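Local coordinates for MmeI (Methylophilus methylotrophus, PDB 5HR4), which is a Type IIL restriction-modification enzyme that binds DNA and probably methylates adenine at N6 with S-adenosyl-L-methionine as methyl donor, at residues P519-Y524 / C533-T538; L550-L555 / D624-K629; V583-G588 / P617-G622. All coordinates share one frame; numbering follows the deposited sequence.

How the contacts relate
The three contacts illustrate how a methyltransferase sheet is packed and joined to its neighbours: contacts 1 and 3 set a helix and a loop on adjacent strands, and contact 2 joins the next helix to the target-recognition side. Contacts 1 and 3 (centres about 12 Å apart) are linked by probable backbone hydrogen bonds such as Cys533 O to Phe587 N (2.7 Å). The centre of contact 2 lies about 16 Å from that of contact 1; they meet where Pro519 and Ala522 touch Leu553 and Leu554. Contact 3 is nested in the chain loop that contact 2 closes, and Pro617 packs on Trp551. Bound sinefungin lies about 9 Å from the Phe535 side chain. Contact 2 reaches DNA through Lys629, and the nearest atom of contact 1 is about 4 Å from it.

Contact 1 (P519-Y524 / C533-T538); sequences PKAAHY and CAFVST
Ala521 sets its single methyl against Cys533 and Phe535, a small knob of helix 517-524 resting on the sheet of the Rossmann-like methyltransferase fold. The strand order of that sheet, 3-2-1-4-5-7-6 before two further strands are added, is the signature of class I methyltransferases. Strand 532-538 is the fifth in it, and helix 517-524 belongs to the beta-alpha-beta crossover that brings the chain there from its parallel neighbour, strand 477-480.

Cys533 and Phe535 are two positions apart and so lie on one face of the strand, both with their CB directed toward the helix. The ring of Phe535 meets the methyl obliquely, with CE2 4.3 Å from Ala521 CB. The torsion of Phe535 (chi1 -77°) swings the ring beside the backbone N, and Tyr518 meets the Phe535 ring edge-to-face. Cys533 makes its approach through sulfur: SG lies 4.5 Å from Ala521 CB. These are loose apolar contacts rather than an interlocked packing, and only 88 Å² is buried between the segments, yet all three residues are buried in the protein. The small Ala521 and Cys533 have their CA atoms 7.9 Å apart.

Other neighbours fill in the same layer. Phe587, on the antiparallel strand 581-588, touches both Ala521 and Cys533, while Ile478 of strand 477-480 touches Cys533 and Phe535. The methyl carbon of Ala521 thus bridges two strand side chains whose nearest contacting atoms, Cys533 SG and Phe535 CE2, stand 6.2 Å from each other.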
ATOM      1  N   PRO A 519     -15.047   4.927   4.650  1.00 35.10           N
ATOM      2  CA  PRO A 519     -16.289   5.433   5.254  1.00 35.99           C
ATOM      3  C   PRO A 519     -16.191   6.887   5.661  1.00 36.95           C
ATOM      4  O   PRO A 519     -17.190   7.611   5.571  1.00 36.25           O
ATOM      5  CB  PRO A 519     -16.481   4.526   6.479  1.00 39.49           C
ATOM      6  CG  PRO A 519     -15.701   3.318   6.175  1.00 40.08           C
ATOM      7  CD  PRO A 519     -14.510   3.796   5.418  1.00 35.01           C
ATOM      8  N   LYS A 520     -15.016   7.332   6.121  1.00 37.43           N
ATOM      9  CA  LYS A 520     -14.804   8.749   6.400  1.00 32.93           C
ATOM     10  C   LYS A 520     -15.163   9.589   5.188  1.00 33.20           C
ATOM     11  O   LYS A 520     -16.115  10.375   5.226  1.00 37.07           O
ATOM     12  CB  LYS A 520     -13.355   8.995   6.828  1.00 30.36           C
ATOM     13  CG  LYS A 520     -13.157   8.911   8.311  1.00 32.31           C
ATOM     14  CD  LYS A 520     -13.941  10.004   9.012  1.00 30.95           C
ATOM     15  CE  LYS A 520     -13.265  10.469  10.285  1.00 29.48           C
ATOM     16  NZ  LYS A 520     -14.085  11.506  10.989  1.00 29.83           N
ATOM     17  N   ALA A 521     -14.414   9.418   4.090  1.00 37.24           N
ATOM     18  CA  ALA A 521     -14.742  10.090   2.835  1.00 33.35           C
ATOM     19  C   ALA A 521     -16.209   9.913   2.480  1.00 33.30           C
ATOM     20  O   ALA A 521     -16.891  10.884   2.135  1.00 33.84           O
ATOM     21  CB  ALA A 521     -13.864   9.555   1.707  1.00 33.18           C
ATOM     22  N   ALA A 522     -16.722   8.682   2.595  1.00 29.85           N
ATOM     23  CA  ALA A 522     -18.111   8.420   2.216  1.00 33.44           C
ATOM     24  C   ALA A 522     -19.090   9.218   3.069  1.00 34.21           C
ATOM     25  O   ALA A 522     -20.115   9.686   2.566  1.00 38.88           O
ATOM     26  CB  ALA A 522     -18.417   6.931   2.311  1.00 34.74           C
ATOM     27  N   HIS A 523     -18.801   9.385   4.360  1.00 40.00           N
ATOM     28  CA  HIS A 523     -19.668  10.215   5.193  1.00 39.20           C
ATOM     29  C   HIS A 523     -19.462  11.697   4.897  1.00 35.85           C
ATOM     30  O   HIS A 523     -20.424  12.469   4.850  1.00 37.33           O
ATOM     31  CB  HIS A 523     -19.432   9.909   6.676  1.00 35.20           C
ATOM     32  CG  HIS A 523     -20.135   8.669   7.152  1.00 47.41           C
ATOM     33  ND1 HIS A 523     -19.467   7.503   7.471  1.00 51.12           N
ATOM     34  CD2 HIS A 523     -21.450   8.408   7.341  1.00 48.51           C
ATOM     35  CE1 HIS A 523     -20.339   6.584   7.847  1.00 43.88           C
ATOM     36  NE2 HIS A 523     -21.549   7.108   7.779  1.00 49.13           N
ATOM     37  N   TYR A 524     -18.216  12.097   4.653  1.00 32.80           N
ATOM     38  CA  TYR A 524     -17.902  13.491   4.377  1.00 30.14           C
ATOM     39  C   TYR A 524     -18.618  14.009   3.132  1.00 37.72           C
ATOM     40  O   TYR A 524     -19.158  15.122   3.131  1.00 42.94           O
ATOM     41  CB  TYR A 524     -16.395  13.623   4.222  1.00 33.55           C
ATOM     42  CG  TYR A 524     -15.892  15.001   3.862  1.00 36.38           C
ATOM     43  CD1 TYR A 524     -15.912  16.035   4.786  1.00 37.45           C
ATOM     44  CD2 TYR A 524     -15.351  15.256   2.616  1.00 32.04           C
ATOM     45  CE1 TYR A 524     -15.431  17.291   4.456  1.00 36.75           C
ATOM     46  CE2 TYR A 524     -14.866  16.505   2.285  1.00 32.36           C
ATOM     47  CZ  TYR A 524     -14.906  17.514   3.206  1.00 34.03           C
ATOM     48  OH  TYR A 524     -14.418  18.758   2.887  1.00 38.58           O
ATOM     49  N   CYS A 533     -13.514  11.251  -5.496  1.00 34.34           N
ATOM     50  CA  CYS A 533     -12.426  10.766  -4.644  1.00 32.10           C
ATOM     51  C   CYS A 533     -11.626   9.660  -5.317  1.00 33.46           C
ATOM     52  O   CYS A 533     -12.164   8.853  -6.084  1.00 32.11           O
ATOM     53  CB  CYS A 533     -12.935  10.208  -3.295  1.00 32.85           C
ATOM     54  SG  CYS A 533     -14.162  11.219  -2.434  1.00 39.97           S
ATOM     55  N   ALA A 534     -10.342   9.580  -4.965  1.00 30.80           N
ATOM     56  CA  ALA A 534      -9.540   8.434  -5.370  1.00 30.53           C
ATOM     57  C   ALA A 534      -8.450   8.177  -4.335  1.00 32.07           C
ATOM     58  O   ALA A 534      -7.808   9.117  -3.863  1.00 32.62           O
ATOM     59  CB  ALA A 534      -8.921   8.648  -6.750  1.00 24.63           C
ATOM     60  N   PHE A 535      -8.249   6.896  -3.995  1.00 26.62           N
ATOM     61  CA  PHE A 535      -7.268   6.457  -3.012  1.00 28.63           C
ATOM     62  C   PHE A 535      -6.412   5.333  -3.582  1.00 30.48           C
ATOM     63  O   PHE A 535      -6.932   4.410  -4.224  1.00 27.71           O
ATOM     64  CB  PHE A 535      -7.939   5.938  -1.717  1.00 28.47           C
ATOM     65  CG  PHE A 535      -8.443   7.027  -0.799  1.00 32.93           C
ATOM     66  CD1 PHE A 535      -7.742   8.210  -0.647  1.00 30.00           C
ATOM     67  CD2 PHE A 535      -9.626   6.858  -0.090  1.00 31.55           C
ATOM     68  CE1 PHE A 535      -8.213   9.196   0.195  1.00 31.74           C
ATOM     69  CE2 PHE A 535     -10.095   7.832   0.753  1.00 26.09           C
ATOM     70  CZ  PHE A 535      -9.394   9.003   0.896  1.00 31.98           C
ATOM     71  N   VAL A 536      -5.097   5.420  -3.359  1.00 24.29           N
ATOM     72  CA  VAL A 536      -4.259   4.228  -3.421  1.00 25.29           C
ATOM     73  C   VAL A 536      -4.610   3.323  -2.234  1.00 29.55           C
ATOM     74  O   VAL A 536      -4.950   3.791  -1.135  1.00 27.51           O
ATOM     75  CB  VAL A 536      -2.761   4.609  -3.412  1.00 25.69           C
ATOM     76  CG1 VAL A 536      -1.848   3.375  -3.565  1.00 24.79           C
ATOM     77  CG2 VAL A 536      -2.446   5.635  -4.478  1.00 24.31           C
ATOM     78  N   SER A 537      -4.536   2.017  -2.440  1.00 25.46           N
ATOM     79  CA  SER A 537      -4.785   1.148  -1.305  1.00 27.90           C
ATOM     80  C   SER A 537      -4.136  -0.199  -1.578  1.00 29.72           C
ATOM     81  O   SER A 537      -3.936  -0.583  -2.732  1.00 29.50           O
ATOM     82  CB  SER A 537      -6.291   1.015  -1.029  1.00 24.88           C
ATOM     83  N   THR A 538      -3.763  -0.892  -0.512  1.00 29.36           N
ATOM     84  CA  THR A 538      -3.286  -2.255  -0.680  1.00 28.59           C
ATOM     85  C   THR A 538      -4.340  -3.090  -1.381  1.00 28.47           C
ATOM     86  O   THR A 538      -5.533  -2.987  -1.090  1.00 27.65           O
ATOM     87  CB  THR A 538      -2.977  -2.899   0.658  1.00 31.29           C
ATOM     88  OG1 THR A 538      -2.901  -4.315   0.446  1.00 37.42           O
ATOM     89  CG2 THR A 538      -4.097  -2.589   1.661  1.00 23.22           C
TER

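Contact 2 (L550-L555 / D624-K629); sequences LWPLLL and DVIACK. With nucleotides of chain B.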
ATOM      1  N   LEU A 550     -16.096  -4.474   3.915  1.00 42.68           N
ATOM      2  CA  LEU A 550     -15.961  -3.064   3.562  1.00 41.31           C
ATOM      3  C   LEU A 550     -17.006  -2.583   2.572  1.00 44.11           C
ATOM      4  O   LEU A 550     -17.521  -1.471   2.712  1.00 44.03           O
ATOM      5  CB  LEU A 550     -14.573  -2.785   2.978  1.00 39.77           C
ATOM      6  CG  LEU A 550     -14.360  -1.337   2.531  1.00 36.61           C
ATOM      7  CD1 LEU A 550     -14.672  -0.388   3.673  1.00 37.36           C
ATOM      8  CD2 LEU A 550     -12.943  -1.131   2.081  1.00 37.39           C
ATOM      9  N   TRP A 551     -17.335  -3.387   1.584  1.00 43.24           N
ATOM     10  CA  TRP A 551     -18.165  -2.918   0.484  1.00 45.22           C
ATOM     11  C   TRP A 551     -19.669  -2.960   0.754  1.00 47.90           C
ATOM     12  O   TRP A 551     -20.400  -2.134   0.191  1.00 49.35           O
ATOM     13  CB  TRP A 551     -17.782  -3.702  -0.767  1.00 40.95           C
ATOM     14  CG  TRP A 551     -16.414  -3.286  -1.117  1.00 39.03           C
ATOM     15  CD1 TRP A 551     -15.247  -3.934  -0.819  1.00 41.06           C
ATOM     16  CD2 TRP A 551     -16.044  -2.055  -1.740  1.00 41.11           C
ATOM     17  NE1 TRP A 551     -14.171  -3.197  -1.261  1.00 38.61           N
ATOM     18  CE2 TRP A 551     -14.636  -2.035  -1.828  1.00 40.24           C
ATOM     19  CE3 TRP A 551     -16.771  -0.977  -2.262  1.00 42.33           C
ATOM     20  CZ2 TRP A 551     -13.940  -0.977  -2.413  1.00 35.15           C
ATOM     21  CZ3 TRP A 551     -16.080   0.071  -2.836  1.00 38.42           C
ATOM     22  CH2 TRP A 551     -14.678   0.064  -2.906  1.00 37.82           C
ATOM     23  N   PRO A 552     -20.184  -3.874   1.590  1.00 48.38           N
ATOM     24  CA  PRO A 552     -21.575  -3.710   2.040  1.00 46.08           C
ATOM     25  C   PRO A 552     -21.835  -2.334   2.626  1.00 50.11           C
ATOM     26  O   PRO A 552     -22.812  -1.669   2.254  1.00 54.47           O
ATOM     27  CB  PRO A 552     -21.723  -4.829   3.075  1.00 44.05           C
ATOM     28  CG  PRO A 552     -20.873  -5.900   2.546  1.00 38.37           C
ATOM     29  CD  PRO A 552     -19.664  -5.201   1.975  1.00 46.30           C
ATOM     30  N   LEU A 553     -20.962  -1.878   3.525  1.00 46.67           N
ATOM     31  CA  LEU A 553     -21.141  -0.560   4.116  1.00 44.48           C
ATOM     32  C   LEU A 553     -20.991   0.545   3.075  1.00 52.97           C
ATOM     33  O   LEU A 553     -21.747   1.525   3.094  1.00 56.40           O
ATOM     34  CB  LEU A 553     -20.148  -0.363   5.255  1.00 43.34           C
ATOM     35  CG  LEU A 553     -20.139   1.045   5.846  1.00 49.76           C
ATOM     36  CD1 LEU A 553     -21.429   1.326   6.599  1.00 45.25           C
ATOM     37  CD2 LEU A 553     -18.917   1.246   6.739  1.00 48.52           C
ATOM     38  N   LEU A 554     -20.031   0.418   2.157  1.00 48.81           N
ATOM     39  CA  LEU A 554     -19.812   1.500   1.203  1.00 44.62           C
ATOM     40  C   LEU A 554     -20.977   1.614   0.224  1.00 50.32           C
ATOM     41  O   LEU A 554     -21.474   2.718  -0.034  1.00 49.51           O
ATOM     42  CB  LEU A 554     -18.489   1.307   0.456  1.00 43.70           C
ATOM     43  CG  LEU A 554     -17.206   1.612   1.244  1.00 44.26           C
ATOM     44  CD1 LEU A 554     -15.959   1.676   0.350  1.00 36.69           C
ATOM     45  CD2 LEU A 554     -17.367   2.889   2.023  1.00 38.73           C
ATOM     46  N   LEU A 555     -21.433   0.481  -0.328  1.00 52.20           N
ATOM     47  CA  LEU A 555     -22.543   0.529  -1.282  1.00 49.02           C
ATOM     48  C   LEU A 555     -23.800   1.097  -0.632  1.00 49.50           C
ATOM     49  O   LEU A 555     -24.496   1.927  -1.226  1.00 53.65           O
ATOM     50  CB  LEU A 555     -22.812  -0.862  -1.861  1.00 44.35           C
ATOM     51  CG  LEU A 555     -21.732  -1.503  -2.749  1.00 48.42           C
ATOM     52  CD1 LEU A 555     -22.141  -2.899  -3.198  1.00 51.92           C
ATOM     53  CD2 LEU A 555     -21.433  -0.654  -3.968  1.00 51.74           C
ATOM     54  N   ASP A 624     -22.569  -7.205  -8.765  1.00 40.26           N
ATOM     55  CA  ASP A 624     -22.208  -6.646  -7.470  1.00 42.18           C
ATOM     56  C   ASP A 624     -22.418  -7.626  -6.311  1.00 44.21           C
ATOM     57  O   ASP A 624     -22.532  -7.197  -5.156  1.00 51.61           O
ATOM     58  CB  ASP A 624     -22.992  -5.357  -7.223  1.00 38.38           C
ATOM     59  CG  ASP A 624     -22.202  -4.119  -7.596  1.00 48.35           C
ATOM     60  OD1 ASP A 624     -21.304  -4.234  -8.452  1.00 52.86           O
ATOM     61  OD2 ASP A 624     -22.457  -3.031  -7.031  1.00 53.69           O
ATOM     62  N   VAL A 625     -22.452  -8.921  -6.589  1.00 38.79           N
ATOM     63  CA  VAL A 625     -22.594  -9.936  -5.552  1.00 39.60           C
ATOM     64  C   VAL A 625     -21.227 -10.229  -4.953  1.00 43.46           C
ATOM     65  O   VAL A 625     -20.249 -10.442  -5.680  1.00 45.48           O
ATOM     66  CB  VAL A 625     -23.220 -11.211  -6.133  1.00 42.17           C
ATOM     67  CG1 VAL A 625     -23.088 -12.350  -5.159  1.00 40.45           C
ATOM     68  CG2 VAL A 625     -24.672 -10.970  -6.495  1.00 42.11           C
ATOM     69  N   ILE A 626     -21.153 -10.256  -3.627  1.00 45.35           N
ATOM     70  CA  ILE A 626     -19.917 -10.539  -2.911  1.00 45.92           C
ATOM     71  C   ILE A 626     -20.013 -11.927  -2.297  1.00 47.31           C
ATOM     72  O   ILE A 626     -21.045 -12.286  -1.718  1.00 54.88           O
ATOM     73  CB  ILE A 626     -19.640  -9.481  -1.824  1.00 45.28           C
ATOM     74  CG1 ILE A 626     -19.446  -8.106  -2.464  1.00 43.29           C
ATOM     75  CG2 ILE A 626     -18.422  -9.877  -1.012  1.00 43.92           C
ATOM     76  CD1 ILE A 626     -19.133  -6.990  -1.469  1.00 44.55           C
ATOM     77  N   ALA A 627     -18.933 -12.702  -2.417  1.00 44.14           N
ATOM     78  CA  ALA A 627     -18.853 -14.021  -1.795  1.00 47.17           C
ATOM     79  C   ALA A 627     -18.446 -13.882  -0.326  1.00 48.11           C
ATOM     80  O   ALA A 627     -17.417 -13.269  -0.016  1.00 49.64           O
ATOM     81  CB  ALA A 627     -17.860 -14.892  -2.561  1.00 41.51           C
ATOM     82  N   CYS A 628     -19.253 -14.441   0.580  1.00 51.96           N
ATOM     83  CA  CYS A 628     -19.057 -14.289   2.021  1.00 46.99           C
ATOM     84  C   CYS A 628     -18.436 -15.538   2.622  1.00 41.60           C
ATOM     85  O   CYS A 628     -18.800 -16.655   2.259  1.00 43.70           O
ATOM     86  CB  CYS A 628     -20.379 -14.014   2.745  1.00 44.89           C
ATOM     87  SG  CYS A 628     -21.336 -12.598   2.163  1.00 78.49           S
ATOM     88  N   LYS A 629     -17.502 -15.334   3.548  1.00 46.77           N
ATOM     89  CA  LYS A 629     -17.046 -16.364   4.481  1.00 43.91           C
ATOM     90  C   LYS A 629     -18.199 -17.253   4.936  1.00 43.34           C
ATOM     91  O   LYS A 629     -19.288 -16.763   5.260  1.00 41.86           O
ATOM     92  CB  LYS A 629     -16.422 -15.688   5.709  1.00 46.63           C
ATOM     93  CG  LYS A 629     -14.970 -16.007   6.040  1.00 40.26           C
ATOM     94  CD  LYS A 629     -14.583 -15.120   7.210  1.00 42.95           C
ATOM     95  CE  LYS A 629     -13.139 -15.272   7.644  1.00 44.88           C
ATOM     96  NZ  LYS A 629     -12.692 -14.032   8.369  1.00 46.72           N
TER
ATOM     97  P    DC B   4     -10.711 -18.138   8.183  1.00 34.86           P
ATOM     98  OP1  DC B   4     -12.035 -17.920   8.811  1.00 38.24           O
ATOM     99  OP2  DC B   4     -10.533 -19.174   7.136  1.00 36.05           O
ATOM    100  O5'  DC B   4     -10.280 -16.756   7.567  1.00 36.59           O
ATOM    101  C5'  DC B   4      -9.563 -16.710   6.339  1.00 37.29           C
ATOM    102  C4'  DC B   4      -8.745 -15.450   6.329  1.00 36.78           C
ATOM    103  O4'  DC B   4      -7.876 -15.460   7.484  1.00 36.94           O
ATOM    104  C3'  DC B   4      -7.879 -15.205   5.106  1.00 36.07           C
ATOM    105  O3'  DC B   4      -8.107 -13.856   4.665  1.00 40.81           O
ATOM    106  C2'  DC B   4      -6.441 -15.433   5.621  1.00 35.11           C
ATOM    107  C1'  DC B   4      -6.550 -15.182   7.117  1.00 35.13           C
ATOM    108  N1   DC B   4      -5.660 -16.059   7.975  1.00 37.29           N
ATOM    109  C2   DC B   4      -5.214 -15.577   9.212  1.00 32.16           C
ATOM    110  O2   DC B   4      -5.535 -14.437   9.562  1.00 30.99           O
ATOM    111  N3   DC B   4      -4.438 -16.375   9.996  1.00 33.49           N
ATOM    112  C4   DC B   4      -4.120 -17.599   9.589  1.00 33.72           C
ATOM    113  N4   DC B   4      -3.343 -18.330  10.385  1.00 32.62           N
ATOM    114  C5   DC B   4      -4.562 -18.116   8.329  1.00 30.00           C
ATOM    115  C6   DC B   4      -5.332 -17.324   7.565  1.00 32.88           C
TER
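The helical turn bearing Trp551 and Pro552 passes Ile626 of an extended, irregular segment, the two backbones running in roughly opposite senses: Trp551 lies nearest Ile626, with CA atoms 8.5 Å apart, and one turn on Leu555 lies nearest Asp624. The helix is kinked where the nitrogens of Pro552 and Leu553 both lack a bond to the preceding turn; the proline has no hydrogen to give.

Ile626 is the most heavily covered residue. Its CG1 stands anti to the carbonyl carbon (chi1 -63°) and the chain continues extended, which drives CD1 to the helix, 3.6 Å from Trp551 CB and 3.9 Å from Pro552 CD. The indole itself turns away, one face covered near its rim by Leu550 and by Leu554 CD1, and its NE1 is bonded to Ile541 O.

In the domain plan this is a junction. Helix 544-556 follows strand 532-538 in the Rossmann-like methyltransferase fold, while 624-629 falls in the sequence range of the target recognition domain, and Val625 turns from the helix to pack on helix 888-903. Nearer the start of that segment, the Asp624 carboxylate crosses the branches of Leu555 obliquely, with OD2 3.8 Å from Leu555 CD1; its other oxygen accepts a bond from Asn614.

At the far end Lys629, extended beyond CG, runs beside the DNA. With an alanine here, Glu545, which forms a salt bridge with Lys629 NZ, would probably lose its positive mate beside the DNA backbone. Lys629 NZ lies 3.7 Å from O5' of DC4 of chain B, near it but not bonded.

Contact 3 (V583-G588 / P617-G622); sequences VIIGFG and PYLRDG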
ATOM      1  N   VAL A 583      -3.782  -1.089  -5.504  1.00 24.86           N
ATOM      2  CA  VAL A 583      -4.868  -0.709  -6.387  1.00 27.94           C
ATOM      3  C   VAL A 583      -5.077   0.785  -6.201  1.00 29.73           C
ATOM      4  O   VAL A 583      -4.517   1.399  -5.290  1.00 29.00           O
ATOM      5  CB  VAL A 583      -6.168  -1.483  -6.098  1.00 28.87           C
ATOM      6  CG1 VAL A 583      -5.979  -2.953  -6.399  1.00 27.05           C
ATOM      7  CG2 VAL A 583      -6.564  -1.296  -4.646  1.00 29.70           C
ATOM      8  N   ILE A 584      -5.853   1.374  -7.111  1.00 28.10           N
ATOM      9  CA  ILE A 584      -6.328   2.750  -7.003  1.00 25.48           C
ATOM     10  C   ILE A 584      -7.826   2.716  -7.233  1.00 27.52           C
ATOM     11  O   ILE A 584      -8.282   2.158  -8.234  1.00 28.47           O
ATOM     12  CB  ILE A 584      -5.664   3.697  -8.022  1.00 26.62           C
ATOM     13  CG1 ILE A 584      -4.145   3.696  -7.879  1.00 25.77           C
ATOM     14  CG2 ILE A 584      -6.199   5.106  -7.842  1.00 27.86           C
ATOM     15  CD1 ILE A 584      -3.428   4.526  -8.922  1.00 21.97           C
ATOM     16  N   ILE A 585      -8.596   3.305  -6.321  1.00 32.86           N
ATOM     17  CA  ILE A 585     -10.056   3.230  -6.366  1.00 30.70           C
ATOM     18  C   ILE A 585     -10.606   4.639  -6.433  1.00 31.30           C
ATOM     19  O   ILE A 585     -10.578   5.378  -5.440  1.00 36.75           O
ATOM     20  CB  ILE A 585     -10.640   2.486  -5.157  1.00 26.26           C
ATOM     21  CG1 ILE A 585     -10.189   1.016  -5.175  1.00 33.46           C
ATOM     22  CG2 ILE A 585     -12.146   2.549  -5.215  1.00 27.48           C
ATOM     23  CD1 ILE A 585     -10.385   0.247  -3.849  1.00 28.80           C
ATOM     24  N   GLY A 586     -11.129   5.015  -7.611  1.00 29.35           N
ATOM     25  CA  GLY A 586     -11.857   6.264  -7.752  1.00 28.26           C
ATOM     26  C   GLY A 586     -13.338   6.052  -7.485  1.00 33.09           C
ATOM     27  O   GLY A 586     -13.957   5.145  -8.051  1.00 34.60           O
ATOM     28  N   PHE A 587     -13.910   6.896  -6.628  1.00 29.91           N
ATOM     29  CA  PHE A 587     -15.286   6.668  -6.205  1.00 33.86           C
ATOM     30  C   PHE A 587     -15.956   7.995  -5.874  1.00 30.61           C
ATOM     31  O   PHE A 587     -15.318   9.045  -5.782  1.00 31.44           O
ATOM     32  CB  PHE A 587     -15.344   5.701  -5.005  1.00 34.25           C
ATOM     33  CG  PHE A 587     -14.675   6.237  -3.778  1.00 33.10           C
ATOM     34  CD1 PHE A 587     -13.294   6.201  -3.653  1.00 33.44           C
ATOM     35  CD2 PHE A 587     -15.417   6.820  -2.771  1.00 33.98           C
ATOM     36  CE1 PHE A 587     -12.668   6.716  -2.546  1.00 33.32           C
ATOM     37  CE2 PHE A 587     -14.797   7.328  -1.652  1.00 38.13           C
ATOM     38  CZ  PHE A 587     -13.417   7.279  -1.540  1.00 35.21           C
ATOM     39  N   GLY A 588     -17.267   7.928  -5.691  1.00 29.03           N
ATOM     40  CA  GLY A 588     -18.046   9.107  -5.390  1.00 29.03           C
ATOM     41  C   GLY A 588     -19.502   8.718  -5.312  1.00 34.79           C
ATOM     42  O   GLY A 588     -19.847   7.532  -5.325  1.00 35.33           O
ATOM     43  N   PRO A 617     -16.850  -4.422  -6.471  1.00 33.63           N
ATOM     44  CA  PRO A 617     -16.033  -4.304  -5.248  1.00 36.74           C
ATOM     45  C   PRO A 617     -14.718  -5.084  -5.333  1.00 34.33           C
ATOM     46  O   PRO A 617     -13.749  -4.718  -4.657  1.00 34.01           O
ATOM     47  CB  PRO A 617     -16.960  -4.834  -4.143  1.00 36.45           C
ATOM     48  CG  PRO A 617     -18.135  -5.487  -4.863  1.00 40.78           C
ATOM     49  CD  PRO A 617     -18.235  -4.841  -6.207  1.00 37.78           C
ATOM     50  N   TYR A 618     -14.645  -6.130  -6.161  1.00 31.97           N
ATOM     51  CA  TYR A 618     -13.382  -6.774  -6.510  1.00 29.20           C
ATOM     52  C   TYR A 618     -12.614  -6.041  -7.620  1.00 35.91           C
ATOM     53  O   TYR A 618     -11.531  -6.509  -8.016  1.00 30.96           O
ATOM     54  CB  TYR A 618     -13.629  -8.217  -6.961  1.00 28.08           C
ATOM     55  CG  TYR A 618     -14.388  -9.103  -6.007  1.00 29.51           C
ATOM     56  CD1 TYR A 618     -15.770  -9.202  -6.063  1.00 28.95           C
ATOM     57  CD2 TYR A 618     -13.710  -9.871  -5.054  1.00 32.98           C
ATOM     58  CE1 TYR A 618     -16.456 -10.043  -5.194  1.00 34.01           C
ATOM     59  CE2 TYR A 618     -14.382 -10.692  -4.185  1.00 29.23           C
ATOM     60  CZ  TYR A 618     -15.753 -10.782  -4.259  1.00 35.20           C
ATOM     61  OH  TYR A 618     -16.427 -11.616  -3.383  1.00 46.16           O
ATOM     62  N   LEU A 619     -13.146  -4.915  -8.124  1.00 34.35           N
ATOM     63  CA  LEU A 619     -12.601  -4.163  -9.263  1.00 32.20           C
ATOM     64  C   LEU A 619     -12.671  -4.950 -10.563  1.00 34.02           C
ATOM     65  O   LEU A 619     -11.797  -4.814 -11.418  1.00 38.38           O
ATOM     66  CB  LEU A 619     -11.164  -3.703  -9.026  1.00 31.25           C
ATOM     67  CG  LEU A 619     -10.887  -3.008  -7.703  1.00 30.00           C
ATOM     68  CD1 LEU A 619      -9.435  -2.585  -7.650  1.00 30.10           C
ATOM     69  CD2 LEU A 619     -11.810  -1.829  -7.592  1.00 29.15           C
ATOM     70  N   ARG A 620     -13.700  -5.772 -10.733  1.00 33.09           N
ATOM     71  CA  ARG A 620     -13.921  -6.480 -11.983  1.00 34.61           C
ATOM     72  C   ARG A 620     -15.145  -5.931 -12.710  1.00 40.95           C
ATOM     73  O   ARG A 620     -16.028  -5.296 -12.122  1.00 37.68           O
ATOM     74  CB  ARG A 620     -14.114  -7.980 -11.744  1.00 34.13           C
ATOM     75  CG  ARG A 620     -12.856  -8.734 -11.366  1.00 36.15           C
ATOM     76  CD  ARG A 620     -13.165 -10.222 -11.282  1.00 34.68           C
ATOM     77  NE  ARG A 620     -14.144 -10.478 -10.231  1.00 37.75           N
ATOM     78  CZ  ARG A 620     -13.849 -11.022  -9.054  1.00 37.90           C
ATOM     79  NH1 ARG A 620     -12.605 -11.402  -8.783  1.00 33.61           N
ATOM     80  NH2 ARG A 620     -14.806 -11.212  -8.158  1.00 33.71           N
ATOM     81  N   ASP A 621     -15.209  -6.205 -14.006  1.00 43.24           N
ATOM     82  CA  ASP A 621     -16.408  -5.873 -14.762  1.00 35.13           C
ATOM     83  C   ASP A 621     -17.399  -7.014 -14.564  1.00 38.38           C
ATOM     84  O   ASP A 621     -17.339  -8.039 -15.243  1.00 42.01           O
ATOM     85  CB  ASP A 621     -16.085  -5.648 -16.228  1.00 37.49           C
ATOM     86  CG  ASP A 621     -17.245  -5.043 -16.980  1.00 44.60           C
ATOM     87  OD1 ASP A 621     -18.331  -4.933 -16.357  1.00 40.51           O
ATOM     88  OD2 ASP A 621     -17.070  -4.688 -18.181  1.00 42.72           O
ATOM     89  N   GLY A 622     -18.301  -6.854 -13.611  1.00 40.22           N
ATOM     90  CA  GLY A 622     -19.307  -7.865 -13.396  1.00 37.02           C
ATOM     91  C   GLY A 622     -20.349  -7.411 -12.405  1.00 41.87           C
ATOM     92  O   GLY A 622     -20.485  -6.217 -12.126  1.00 37.92           O
TER
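Leu619 spreads its two methyls over neighbouring side chains on one face of strand 581-588. Leu619 CD1 rests on Val583 CG1 at 3.7 Å and is nearly as close to Val583 CB, the two side chains meeting at a slant. Leu619 CD2 faces Ile585 CG1 at 4.1 Å, and here the side chains cross at about a right angle. A chi1 of -49° leaves CG of the leucine beside its backbone N, and the extended chi2 carries the methyls to the strand. The backbone at Leu619 is in the left-handed helical region (phi 66°, psi 34°), a local turn between Tyr618 and Arg620 that presents this one side chain to the sheet; the CA atoms of Ile585 and Leu619 are 8.3 Å apart.

Strand 581-588 is the antiparallel seventh strand that marks the class I methyltransferase sheet, inserted between strands 532-538 and 560-569. Leu619 also touches Ala564 and Arg566 on strand 560-569, so the loop that follows strand 608-612 folds back across this antiparallel part of the sheet. Trp551 of helix 544-556 and Tyr518 also touch Ile585.

Residues flanking the leucine are tied to other parts of the chain. Arg620 NH2 points at one face of the Tyr618 ring near its rim, while Tyr618 CB lies over the guanidinium, and NH1 donates to Asn800 O. Tyr618 OH is bonded to Ala627 N. Asp621 accepts two backbone N-H groups, from Lys613 through OD2 and from Asn614 through OD1.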